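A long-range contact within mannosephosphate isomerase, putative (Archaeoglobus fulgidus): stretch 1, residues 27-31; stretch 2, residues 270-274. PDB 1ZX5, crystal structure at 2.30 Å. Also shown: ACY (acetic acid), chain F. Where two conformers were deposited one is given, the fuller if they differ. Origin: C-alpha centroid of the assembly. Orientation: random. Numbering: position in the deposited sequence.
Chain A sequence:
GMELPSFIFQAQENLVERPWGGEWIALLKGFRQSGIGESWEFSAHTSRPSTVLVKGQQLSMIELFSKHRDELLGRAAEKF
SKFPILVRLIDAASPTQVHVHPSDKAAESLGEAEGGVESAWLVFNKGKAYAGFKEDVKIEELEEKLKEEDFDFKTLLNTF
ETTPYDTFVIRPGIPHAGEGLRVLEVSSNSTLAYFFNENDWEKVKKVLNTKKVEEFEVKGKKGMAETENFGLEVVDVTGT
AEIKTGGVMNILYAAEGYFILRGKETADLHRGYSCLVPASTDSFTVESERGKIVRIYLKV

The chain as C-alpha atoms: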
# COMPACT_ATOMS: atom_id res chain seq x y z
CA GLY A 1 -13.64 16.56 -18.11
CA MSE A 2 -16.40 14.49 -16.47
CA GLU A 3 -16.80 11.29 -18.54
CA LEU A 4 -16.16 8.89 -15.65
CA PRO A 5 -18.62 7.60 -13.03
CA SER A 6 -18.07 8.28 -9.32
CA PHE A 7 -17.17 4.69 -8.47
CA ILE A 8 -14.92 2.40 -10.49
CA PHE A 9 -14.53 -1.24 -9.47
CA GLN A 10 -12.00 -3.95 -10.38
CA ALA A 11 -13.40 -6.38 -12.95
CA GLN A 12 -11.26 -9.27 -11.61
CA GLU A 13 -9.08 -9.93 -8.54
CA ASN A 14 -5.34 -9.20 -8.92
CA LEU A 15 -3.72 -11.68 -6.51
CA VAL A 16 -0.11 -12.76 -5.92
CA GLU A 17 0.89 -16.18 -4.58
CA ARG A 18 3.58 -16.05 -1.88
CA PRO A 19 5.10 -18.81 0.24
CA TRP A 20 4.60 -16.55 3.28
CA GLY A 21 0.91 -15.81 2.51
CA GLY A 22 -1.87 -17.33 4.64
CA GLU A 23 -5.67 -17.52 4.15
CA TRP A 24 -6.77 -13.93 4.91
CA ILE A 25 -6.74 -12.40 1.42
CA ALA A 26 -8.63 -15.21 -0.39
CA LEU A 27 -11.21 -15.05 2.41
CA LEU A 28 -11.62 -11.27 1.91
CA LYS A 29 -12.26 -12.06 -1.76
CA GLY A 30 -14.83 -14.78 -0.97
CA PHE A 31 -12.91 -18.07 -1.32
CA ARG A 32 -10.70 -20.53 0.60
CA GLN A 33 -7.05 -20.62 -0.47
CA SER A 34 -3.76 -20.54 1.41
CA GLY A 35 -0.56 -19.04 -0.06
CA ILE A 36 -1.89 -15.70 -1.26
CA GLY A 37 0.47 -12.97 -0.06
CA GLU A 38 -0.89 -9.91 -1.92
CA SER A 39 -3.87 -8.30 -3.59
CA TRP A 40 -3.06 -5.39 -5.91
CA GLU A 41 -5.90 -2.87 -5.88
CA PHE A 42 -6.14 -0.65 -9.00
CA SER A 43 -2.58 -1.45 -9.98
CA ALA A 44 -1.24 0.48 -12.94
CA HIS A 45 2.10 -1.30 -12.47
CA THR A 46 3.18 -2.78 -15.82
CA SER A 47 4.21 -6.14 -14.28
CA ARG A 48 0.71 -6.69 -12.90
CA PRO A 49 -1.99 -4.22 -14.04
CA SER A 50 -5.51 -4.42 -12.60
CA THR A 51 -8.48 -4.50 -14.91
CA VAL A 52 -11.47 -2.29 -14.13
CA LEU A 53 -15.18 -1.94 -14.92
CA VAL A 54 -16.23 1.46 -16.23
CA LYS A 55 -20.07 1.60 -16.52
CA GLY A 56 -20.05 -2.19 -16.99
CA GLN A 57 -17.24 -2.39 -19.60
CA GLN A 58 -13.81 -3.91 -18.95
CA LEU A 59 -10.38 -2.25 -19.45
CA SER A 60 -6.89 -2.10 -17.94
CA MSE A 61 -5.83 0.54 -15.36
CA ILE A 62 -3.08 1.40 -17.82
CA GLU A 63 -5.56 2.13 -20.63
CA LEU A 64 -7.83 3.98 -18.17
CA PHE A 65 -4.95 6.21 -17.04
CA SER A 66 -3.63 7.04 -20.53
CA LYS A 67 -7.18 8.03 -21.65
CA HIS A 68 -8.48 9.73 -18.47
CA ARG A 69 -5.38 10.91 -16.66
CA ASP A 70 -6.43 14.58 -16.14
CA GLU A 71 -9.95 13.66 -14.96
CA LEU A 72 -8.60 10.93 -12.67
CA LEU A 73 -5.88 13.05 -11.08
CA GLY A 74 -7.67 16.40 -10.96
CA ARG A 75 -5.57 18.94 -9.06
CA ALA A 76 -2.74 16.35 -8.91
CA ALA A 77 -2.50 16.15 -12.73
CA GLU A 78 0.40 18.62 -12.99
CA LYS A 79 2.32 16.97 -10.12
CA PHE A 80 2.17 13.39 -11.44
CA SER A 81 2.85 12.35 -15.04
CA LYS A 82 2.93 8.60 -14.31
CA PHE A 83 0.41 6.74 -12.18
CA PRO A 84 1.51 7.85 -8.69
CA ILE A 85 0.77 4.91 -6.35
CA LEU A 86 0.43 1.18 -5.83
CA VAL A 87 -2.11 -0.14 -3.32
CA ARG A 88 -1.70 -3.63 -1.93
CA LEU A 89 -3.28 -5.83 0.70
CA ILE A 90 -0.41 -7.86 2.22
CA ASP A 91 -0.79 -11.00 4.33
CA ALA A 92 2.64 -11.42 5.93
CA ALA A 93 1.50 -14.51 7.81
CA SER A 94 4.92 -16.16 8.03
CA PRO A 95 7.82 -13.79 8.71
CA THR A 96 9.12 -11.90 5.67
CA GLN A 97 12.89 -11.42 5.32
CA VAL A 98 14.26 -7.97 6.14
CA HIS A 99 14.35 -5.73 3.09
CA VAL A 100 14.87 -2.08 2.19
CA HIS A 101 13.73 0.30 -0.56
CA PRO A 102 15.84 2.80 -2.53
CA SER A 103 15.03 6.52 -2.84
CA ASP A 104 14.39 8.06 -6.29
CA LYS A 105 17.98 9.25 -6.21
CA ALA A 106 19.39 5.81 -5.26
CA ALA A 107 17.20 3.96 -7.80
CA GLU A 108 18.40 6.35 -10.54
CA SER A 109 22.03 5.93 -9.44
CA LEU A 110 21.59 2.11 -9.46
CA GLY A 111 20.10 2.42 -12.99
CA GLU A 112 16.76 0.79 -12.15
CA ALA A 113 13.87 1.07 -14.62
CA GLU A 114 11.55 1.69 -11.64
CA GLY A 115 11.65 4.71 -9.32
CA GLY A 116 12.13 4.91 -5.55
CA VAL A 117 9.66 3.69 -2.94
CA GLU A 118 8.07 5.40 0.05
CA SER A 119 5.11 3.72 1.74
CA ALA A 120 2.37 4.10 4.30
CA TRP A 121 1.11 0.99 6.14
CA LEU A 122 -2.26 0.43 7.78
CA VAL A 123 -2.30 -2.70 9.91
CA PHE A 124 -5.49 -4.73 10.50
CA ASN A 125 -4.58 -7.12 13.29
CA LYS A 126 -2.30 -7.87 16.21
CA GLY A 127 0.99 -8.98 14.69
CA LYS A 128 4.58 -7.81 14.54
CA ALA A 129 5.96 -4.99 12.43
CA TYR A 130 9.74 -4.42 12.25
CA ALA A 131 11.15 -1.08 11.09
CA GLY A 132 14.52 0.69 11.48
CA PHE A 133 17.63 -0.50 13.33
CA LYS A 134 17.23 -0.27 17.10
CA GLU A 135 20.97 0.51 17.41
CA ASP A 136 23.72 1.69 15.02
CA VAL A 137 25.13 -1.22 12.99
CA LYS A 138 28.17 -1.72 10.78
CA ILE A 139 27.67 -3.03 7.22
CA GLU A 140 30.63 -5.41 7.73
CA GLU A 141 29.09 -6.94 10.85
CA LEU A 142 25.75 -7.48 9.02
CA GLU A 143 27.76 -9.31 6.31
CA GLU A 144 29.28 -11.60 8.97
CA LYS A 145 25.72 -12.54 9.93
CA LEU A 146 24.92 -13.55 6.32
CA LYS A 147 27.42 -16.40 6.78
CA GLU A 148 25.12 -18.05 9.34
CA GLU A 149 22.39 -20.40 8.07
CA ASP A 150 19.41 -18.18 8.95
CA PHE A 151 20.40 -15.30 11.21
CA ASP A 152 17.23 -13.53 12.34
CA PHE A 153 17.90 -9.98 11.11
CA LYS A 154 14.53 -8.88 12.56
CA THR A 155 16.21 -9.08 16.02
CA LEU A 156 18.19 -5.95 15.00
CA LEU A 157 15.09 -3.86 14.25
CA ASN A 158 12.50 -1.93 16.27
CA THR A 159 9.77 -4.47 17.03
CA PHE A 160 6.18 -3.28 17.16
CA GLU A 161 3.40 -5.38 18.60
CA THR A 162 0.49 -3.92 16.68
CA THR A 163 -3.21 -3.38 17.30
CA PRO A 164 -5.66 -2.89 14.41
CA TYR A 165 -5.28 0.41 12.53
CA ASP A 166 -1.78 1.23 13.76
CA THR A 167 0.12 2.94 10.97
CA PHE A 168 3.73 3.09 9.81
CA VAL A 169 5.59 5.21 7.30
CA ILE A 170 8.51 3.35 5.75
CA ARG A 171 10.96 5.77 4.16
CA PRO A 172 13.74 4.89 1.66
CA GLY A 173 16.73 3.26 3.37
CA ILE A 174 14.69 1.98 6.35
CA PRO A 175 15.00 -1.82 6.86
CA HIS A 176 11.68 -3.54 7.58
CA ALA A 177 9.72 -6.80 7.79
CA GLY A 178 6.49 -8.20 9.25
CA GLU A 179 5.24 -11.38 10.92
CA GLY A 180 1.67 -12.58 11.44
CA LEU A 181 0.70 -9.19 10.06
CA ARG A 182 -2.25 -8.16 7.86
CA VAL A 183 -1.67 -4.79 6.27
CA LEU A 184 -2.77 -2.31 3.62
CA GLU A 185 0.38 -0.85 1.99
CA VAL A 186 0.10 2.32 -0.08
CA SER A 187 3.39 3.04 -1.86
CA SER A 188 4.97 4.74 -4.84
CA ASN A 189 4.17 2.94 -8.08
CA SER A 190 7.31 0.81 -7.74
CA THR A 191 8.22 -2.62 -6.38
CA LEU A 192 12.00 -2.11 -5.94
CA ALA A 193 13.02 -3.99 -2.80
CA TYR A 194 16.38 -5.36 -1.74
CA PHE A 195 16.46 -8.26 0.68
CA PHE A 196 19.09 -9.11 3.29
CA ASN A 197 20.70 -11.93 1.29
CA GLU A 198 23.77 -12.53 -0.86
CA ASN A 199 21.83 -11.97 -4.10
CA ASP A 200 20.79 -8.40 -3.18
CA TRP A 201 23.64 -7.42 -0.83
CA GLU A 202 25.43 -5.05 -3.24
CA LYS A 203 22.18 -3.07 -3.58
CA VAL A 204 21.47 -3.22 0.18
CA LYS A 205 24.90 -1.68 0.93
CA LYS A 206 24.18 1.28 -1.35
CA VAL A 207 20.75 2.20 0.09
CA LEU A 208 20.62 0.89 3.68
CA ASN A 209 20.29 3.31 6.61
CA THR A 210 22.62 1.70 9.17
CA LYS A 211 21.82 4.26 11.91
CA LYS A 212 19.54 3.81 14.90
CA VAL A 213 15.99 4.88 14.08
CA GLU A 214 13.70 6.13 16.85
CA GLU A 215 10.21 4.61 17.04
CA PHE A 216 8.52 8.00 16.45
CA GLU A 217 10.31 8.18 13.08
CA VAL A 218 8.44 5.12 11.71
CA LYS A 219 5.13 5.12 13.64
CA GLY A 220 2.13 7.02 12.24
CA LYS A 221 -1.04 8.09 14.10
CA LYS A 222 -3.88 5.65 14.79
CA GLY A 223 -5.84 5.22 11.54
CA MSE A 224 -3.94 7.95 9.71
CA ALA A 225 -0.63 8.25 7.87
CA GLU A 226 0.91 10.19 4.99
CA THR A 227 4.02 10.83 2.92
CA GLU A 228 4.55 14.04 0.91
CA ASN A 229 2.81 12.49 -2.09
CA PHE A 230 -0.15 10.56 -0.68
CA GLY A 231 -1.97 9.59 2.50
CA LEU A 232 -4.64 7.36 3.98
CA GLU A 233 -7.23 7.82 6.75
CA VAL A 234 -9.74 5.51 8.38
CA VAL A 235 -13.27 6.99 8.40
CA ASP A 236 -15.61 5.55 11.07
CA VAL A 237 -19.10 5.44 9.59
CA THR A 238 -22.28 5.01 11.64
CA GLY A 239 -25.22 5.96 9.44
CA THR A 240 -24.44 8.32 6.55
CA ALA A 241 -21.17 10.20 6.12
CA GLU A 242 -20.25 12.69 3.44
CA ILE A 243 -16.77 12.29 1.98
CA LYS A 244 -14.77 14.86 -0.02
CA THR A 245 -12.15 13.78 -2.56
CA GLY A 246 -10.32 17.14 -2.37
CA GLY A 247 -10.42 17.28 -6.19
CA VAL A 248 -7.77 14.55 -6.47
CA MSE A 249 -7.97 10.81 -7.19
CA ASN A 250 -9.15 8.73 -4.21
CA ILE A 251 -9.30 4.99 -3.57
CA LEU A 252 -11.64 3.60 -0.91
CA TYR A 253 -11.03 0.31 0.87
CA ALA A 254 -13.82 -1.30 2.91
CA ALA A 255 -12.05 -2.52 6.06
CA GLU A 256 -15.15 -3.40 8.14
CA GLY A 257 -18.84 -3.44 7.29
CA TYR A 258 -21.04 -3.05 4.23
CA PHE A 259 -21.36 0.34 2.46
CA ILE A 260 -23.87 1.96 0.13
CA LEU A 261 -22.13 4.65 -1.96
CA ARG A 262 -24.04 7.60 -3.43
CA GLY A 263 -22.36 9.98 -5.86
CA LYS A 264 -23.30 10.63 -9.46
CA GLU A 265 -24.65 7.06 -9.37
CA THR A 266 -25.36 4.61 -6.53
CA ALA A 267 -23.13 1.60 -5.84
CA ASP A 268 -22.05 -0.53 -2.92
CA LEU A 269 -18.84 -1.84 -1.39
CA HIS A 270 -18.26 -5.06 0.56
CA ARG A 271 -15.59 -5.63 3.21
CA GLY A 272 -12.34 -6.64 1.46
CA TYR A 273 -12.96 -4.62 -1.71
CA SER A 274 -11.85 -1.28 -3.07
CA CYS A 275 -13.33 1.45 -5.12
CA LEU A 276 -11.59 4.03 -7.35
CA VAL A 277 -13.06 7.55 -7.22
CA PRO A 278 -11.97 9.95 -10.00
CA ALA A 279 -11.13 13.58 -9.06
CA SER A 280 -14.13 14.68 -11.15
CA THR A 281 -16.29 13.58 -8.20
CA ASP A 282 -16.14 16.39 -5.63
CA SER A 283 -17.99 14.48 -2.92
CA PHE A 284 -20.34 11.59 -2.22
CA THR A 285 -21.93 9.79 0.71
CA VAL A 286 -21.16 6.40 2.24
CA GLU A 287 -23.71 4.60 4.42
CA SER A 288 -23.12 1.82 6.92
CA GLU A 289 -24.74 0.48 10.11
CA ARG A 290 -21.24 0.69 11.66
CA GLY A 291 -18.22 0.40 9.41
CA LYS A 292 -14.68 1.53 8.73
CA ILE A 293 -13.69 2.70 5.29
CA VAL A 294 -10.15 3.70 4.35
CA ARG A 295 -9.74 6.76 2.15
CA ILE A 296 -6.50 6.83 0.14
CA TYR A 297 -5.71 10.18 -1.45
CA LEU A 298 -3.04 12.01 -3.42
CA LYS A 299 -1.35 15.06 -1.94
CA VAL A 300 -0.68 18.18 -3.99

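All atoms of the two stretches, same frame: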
# COMPACT_ATOMS: atom_id res chain seq x y z
N LEU A 27 -9.98 -15.15 1.63
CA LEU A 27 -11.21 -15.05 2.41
C LEU A 27 -11.88 -13.68 2.25
O LEU A 27 -13.09 -13.63 2.08
CB LEU A 27 -10.95 -15.37 3.89
CG LEU A 27 -12.17 -16.00 4.57
CD1 LEU A 27 -12.27 -17.50 4.22
CD2 LEU A 27 -12.13 -15.78 6.09
N LEU A 28 -11.10 -12.60 2.26
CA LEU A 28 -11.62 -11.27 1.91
C LEU A 28 -12.32 -11.30 0.57
O LEU A 28 -13.38 -10.70 0.42
CB LEU A 28 -10.51 -10.22 1.86
CG LEU A 28 -9.94 -9.72 3.19
CD1 LEU A 28 -8.82 -8.74 2.92
CD2 LEU A 28 -11.04 -9.11 4.06
N LYS A 29 -11.74 -12.01 -0.40
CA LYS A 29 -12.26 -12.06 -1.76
C LYS A 29 -13.24 -13.22 -1.99
O LYS A 29 -13.53 -13.56 -3.14
CB LYS A 29 -11.11 -12.14 -2.78
CG LYS A 29 -10.01 -11.09 -2.59
CD LYS A 29 -10.53 -9.68 -2.78
CE LYS A 29 -9.41 -8.66 -2.69
NZ LYS A 29 -9.96 -7.30 -2.99
N GLY A 30 -13.72 -13.82 -0.90
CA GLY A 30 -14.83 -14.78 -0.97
C GLY A 30 -14.50 -16.23 -1.28
O GLY A 30 -15.39 -16.99 -1.67
N PHE A 31 -13.24 -16.65 -1.11
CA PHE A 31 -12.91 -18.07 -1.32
C PHE A 31 -11.87 -18.60 -0.32
O PHE A 31 -11.31 -17.84 0.44
CB PHE A 31 -12.54 -18.37 -2.79
CG PHE A 31 -11.24 -17.74 -3.28
CD1 PHE A 31 -10.12 -18.54 -3.55
CD2 PHE A 31 -11.14 -16.37 -3.50
CE1 PHE A 31 -8.91 -17.97 -4.02
CE2 PHE A 31 -9.93 -15.79 -3.96
CZ PHE A 31 -8.82 -16.60 -4.22
N HIS A 270 -18.37 -4.03 -0.47
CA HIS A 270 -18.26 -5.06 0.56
C HIS A 270 -16.89 -5.02 1.20
O HIS A 270 -15.92 -4.60 0.56
CB HIS A 270 -18.48 -6.45 -0.05
CG HIS A 270 -19.88 -6.68 -0.52
ND1 HIS A 270 -20.81 -7.37 0.22
CD2 HIS A 270 -20.51 -6.29 -1.66
CE1 HIS A 270 -21.96 -7.40 -0.44
NE2 HIS A 270 -21.80 -6.75 -1.58
N ARG A 271 -16.84 -5.43 2.48
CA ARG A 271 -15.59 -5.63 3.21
C ARG A 271 -14.59 -6.41 2.34
O ARG A 271 -14.94 -7.45 1.78
CB ARG A 271 -15.89 -6.39 4.52
CG ARG A 271 -14.69 -7.11 5.19
CD ARG A 271 -15.17 -8.00 6.36
NE ARG A 271 -14.29 -9.15 6.63
CZ ARG A 271 -14.33 -10.30 5.96
NH1 ARG A 271 -13.49 -11.29 6.29
NH2 ARG A 271 -15.19 -10.48 4.96
N GLY A 272 -13.36 -5.93 2.23
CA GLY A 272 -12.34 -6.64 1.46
C GLY A 272 -12.15 -6.14 0.04
O GLY A 272 -11.26 -6.61 -0.69
N TYR A 273 -12.97 -5.15 -0.35
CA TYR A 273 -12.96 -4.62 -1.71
C TYR A 273 -12.71 -3.13 -1.73
O TYR A 273 -12.97 -2.43 -0.74
CB TYR A 273 -14.26 -4.98 -2.44
CG TYR A 273 -14.36 -6.47 -2.75
CD1 TYR A 273 -13.87 -6.98 -3.95
CD2 TYR A 273 -14.91 -7.36 -1.82
CE1 TYR A 273 -13.93 -8.36 -4.22
CE2 TYR A 273 -14.99 -8.72 -2.08
CZ TYR A 273 -14.50 -9.21 -3.28
OH TYR A 273 -14.58 -10.56 -3.53
N SER A 274 -12.23 -2.66 -2.87
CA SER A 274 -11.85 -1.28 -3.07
C SER A 274 -12.63 -0.66 -4.20
O SER A 274 -13.13 -1.34 -5.10
CB SER A 274 -10.36 -1.16 -3.42
OG SER A 274 -9.57 -1.66 -2.37
C ACY F . -11.18 -7.92 -6.41
O ACY F . -11.62 -9.10 -6.48
OXT ACY F . -10.18 -7.59 -5.75
CH3 ACY F . -11.91 -6.84 -7.16
O HOH W 1 -15.33 -10.07 2.24

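Residues that touch across the two stretches are at least 243 apart in sequence, and the stretches bury 332 Å² between them, the end of a helix (Leu 27 and Leu 28) and the residues after it meeting a type II β turn that runs from His 270 to Tyr 273. His 270 opens this turn and takes no direct part in the contact. Its CA-to-CB bond points toward stretch 1, but the imidazole leads away, and its backbone O instead accepts the hydrogen bond from Tyr 273 N (3.1 Å) that closes the turn.

Arg 271 approaches with its side chain extended, chi1 to chi3 all t, which carries the guanidinium alongside the helix end. Leu 28 CD2 lies over one face of that group, 4.0 Å from Arg 271 NH1, so the contact here is one of packing rather than of charge. The backbones are joined through water 1, which donates hydrogen bonds to Leu 28 O and to Arg 271 O, each at 2.7 Å. These two carbonyl oxygens are 3.9 Å apart and cannot bond to each other; the water supplies the protons that both lack.

The CA atoms come closest at Gly 272, whose CA lies 4.7 Å from the CA of Leu 28 and 3.8 Å from Leu 28 CD2. The absence of a side chain matters twice. With phi/psi of 97/-2°, a CB would be jammed against the carbonyl O of Arg 271, and it would also point toward stretch 1 and clash with Leu 28 O at 2.8 Å. Gly 272 O accepts a hydrogen bond from Lys 29 NZ at 2.7 Å, tying the turn to the first residue beyond the helix.

The same lysine side chain packs against Tyr 273. Its CD lies over one face of the ring, and its NZ sits 4.5 Å from the ring centroid, 29° off the normal, an off-centre cation-pi interaction. NZ also donates to OXT of the acetic acid at 2.8 Å; this molecule, probably from the crystallisation liquor, approaches the ring edge, with its O 3.3 Å from Tyr 273 CE1. Farther along the ring, Leu 28 O is 3.6 Å from Tyr 273 CE2. The phenol reaches back to the main chain after the helix, where Tyr 273 OH is 3.2 Å from Lys 29 O, a weak hydrogen bond; the hydroxyl proton has another acceptor within reach, so its commitment to Lys 29 O stays open. Ser 274, its side chain no nearer than 5.7 Å to stretch 1, lies beyond the contact.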